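Local coordinates for protein mRNA-decapping enzyme subunit 1 (Saccharomyces cerevisiae, PDB 1Q67) that works with its partner Dcp2 in the decapping complex that removes the 7-methylguanine cap from mRNA, committing the transcript to 5' to 3' decay, at residues 157-162 against 221-226. Coordinates in Å, arbitrary orientation, origin at the centre of the assembly. Residue numbers count along the deposited sequence, not the author numbering.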
# COMPACT_ATOMS: atom_id res chain seq x y z
N ILE B 157 -7.97 -20.07 1.28
CA ILE B 157 -7.09 -20.94 0.50
C ILE B 157 -7.56 -22.40 0.59
O ILE B 157 -7.63 -22.98 1.68
CB ILE B 157 -5.65 -20.85 1.01
CG1 ILE B 157 -5.16 -19.40 0.94
CG2 ILE B 157 -4.75 -21.73 0.16
CD1 ILE B 157 -3.75 -19.20 1.51
N VAL B 158 -7.90 -22.98 -0.56
CA VAL B 158 -8.39 -24.37 -0.61
C VAL B 158 -7.43 -25.27 -1.38
O VAL B 158 -7.03 -24.96 -2.49
CB VAL B 158 -9.77 -24.44 -1.31
CG1 VAL B 158 -10.28 -25.88 -1.31
CG2 VAL B 158 -10.76 -23.52 -0.60
N PRO B 159 -7.04 -26.40 -0.78
CA PRO B 159 -6.12 -27.33 -1.45
C PRO B 159 -6.68 -27.83 -2.79
O PRO B 159 -7.89 -28.02 -2.93
CB PRO B 159 -5.97 -28.47 -0.45
CG PRO B 159 -6.23 -27.81 0.88
CD PRO B 159 -7.38 -26.87 0.58
N ASN B 160 -5.80 -28.05 -3.77
CA ASN B 160 -6.21 -28.55 -5.07
C ASN B 160 -6.98 -29.87 -4.96
O ASN B 160 -7.96 -30.09 -5.67
CB ASN B 160 -4.99 -28.78 -5.98
CG ASN B 160 -4.24 -27.50 -6.27
OD1 ASN B 160 -4.79 -26.40 -6.19
ND2 ASN B 160 -2.96 -27.64 -6.61
N SER B 161 -6.53 -30.76 -4.07
CA SER B 161 -7.19 -32.05 -3.92
C SER B 161 -8.65 -31.88 -3.51
O SER B 161 -9.51 -32.66 -3.92
CB SER B 161 -6.47 -32.91 -2.88
OG SER B 161 -6.62 -32.41 -1.57
N VAL B 162 -8.94 -30.84 -2.73
CA VAL B 162 -10.31 -30.60 -2.31
C VAL B 162 -11.12 -30.04 -3.47
O VAL B 162 -12.27 -30.43 -3.67
CB VAL B 162 -10.35 -29.63 -1.10
CG1 VAL B 162 -11.80 -29.24 -0.76
CG2 VAL B 162 -9.71 -30.32 0.11
N LEU B 221 0.64 -25.51 0.54
CA LEU B 221 -0.72 -25.68 1.04
C LEU B 221 -1.66 -26.08 -0.09
O LEU B 221 -2.63 -26.81 0.12
CB LEU B 221 -1.22 -24.39 1.69
CG LEU B 221 -0.49 -23.87 2.93
CD1 LEU B 221 -1.09 -22.52 3.31
CD2 LEU B 221 -0.63 -24.86 4.11
N LEU B 222 -1.37 -25.61 -1.30
CA LEU B 222 -2.21 -25.95 -2.45
C LEU B 222 -1.99 -27.37 -2.97
O LEU B 222 -2.94 -28.07 -3.31
CB LEU B 222 -1.97 -24.96 -3.59
CG LEU B 222 -2.41 -23.51 -3.42
CD1 LEU B 222 -2.09 -22.75 -4.71
CD2 LEU B 222 -3.91 -23.43 -3.12
N GLU B 223 -0.72 -27.79 -3.00
CA GLU B 223 -0.29 -29.09 -3.51
C GLU B 223 -0.46 -30.29 -2.58
O GLU B 223 -0.28 -31.42 -3.00
CB GLU B 223 1.19 -29.03 -3.91
CG GLU B 223 1.48 -29.11 -5.38
CD GLU B 223 1.07 -27.87 -6.12
OE1 GLU B 223 -0.12 -27.49 -6.00
OE2 GLU B 223 1.92 -27.29 -6.83
N ASN B 224 -0.76 -30.05 -1.31
CA ASN B 224 -0.90 -31.18 -0.40
C ASN B 224 -2.30 -31.36 0.14
O ASN B 224 -3.17 -30.52 -0.06
CB ASN B 224 0.10 -31.04 0.75
CG ASN B 224 1.52 -31.29 0.31
OD1 ASN B 224 1.94 -32.44 0.16
ND2 ASN B 224 2.27 -30.22 0.08
N GLU B 225 -2.49 -32.48 0.82
CA GLU B 225 -3.76 -32.85 1.42
C GLU B 225 -4.10 -31.88 2.55
O GLU B 225 -3.21 -31.35 3.21
CB GLU B 225 -3.65 -34.27 1.97
CG GLU B 225 -4.96 -35.02 2.13
CD GLU B 225 -5.60 -35.34 0.79
OE1 GLU B 225 -4.86 -35.72 -0.15
OE2 GLU B 225 -6.84 -35.24 0.69
N PRO B 226 -5.40 -31.64 2.78
CA PRO B 226 -5.80 -30.72 3.85
C PRO B 226 -5.16 -31.12 5.17
O PRO B 226 -5.17 -32.29 5.55
CB PRO B 226 -7.32 -30.88 3.89
CG PRO B 226 -7.64 -31.19 2.48
CD PRO B 226 -6.58 -32.17 2.09
O HOH W 1 -3.87 -30.44 -2.72
O HOH W 2 -8.86 -33.94 -0.13
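The N-terminus of helix 160-169 meets the C-terminal end of helix 208-223. Pro159, at the N-cap, has no side-chain acceptor for the first amides; Asn160 N, too early for a partner in its own helix, donates to Leu222 O (2.9 Å, 163° at the hydrogen). Water 1 extends the junction: it accepts from Ser161 N (3.0 Å) and donates to Leu222 O (2.6 Å) and Asn224 O (2.8 Å). Ile157 points CA-to-CB toward the helix end, and chi1 in m sets its CG2 3.8 Å from CD2 of Leu222, whose mt rotamer also brings CD2 3.5 Å from Val158 O. Farther along, the Pro226 ring packs on two side chains, its CG lying 3.3 Å from Val162 CG2 and 4.0 Å from Pro159 CG. Ser161, with chi1 in p, holds water 2 (OG to water 3.1 Å), which donates to Glu225 OE2 at 2.5 Å; Glu225 starts away, but chi2 in p folds it so that OE2 lies 3.6 Å from Ser161 OG. Asn160, in m, sets ND2 2.9 Å from Glu223 OE1, misaligned for a hydrogen bond; Glu223 OE2 forms a salt bridge with Lys219. Tyr140 on the neighbouring strand touches Ile157, Pro159 and Leu221. A last-turn carbonyl thus accepts another helix's first amide, where the C-terminal helix of this PH-like fold ends against the turn from strand 152-157 into helix 160-169.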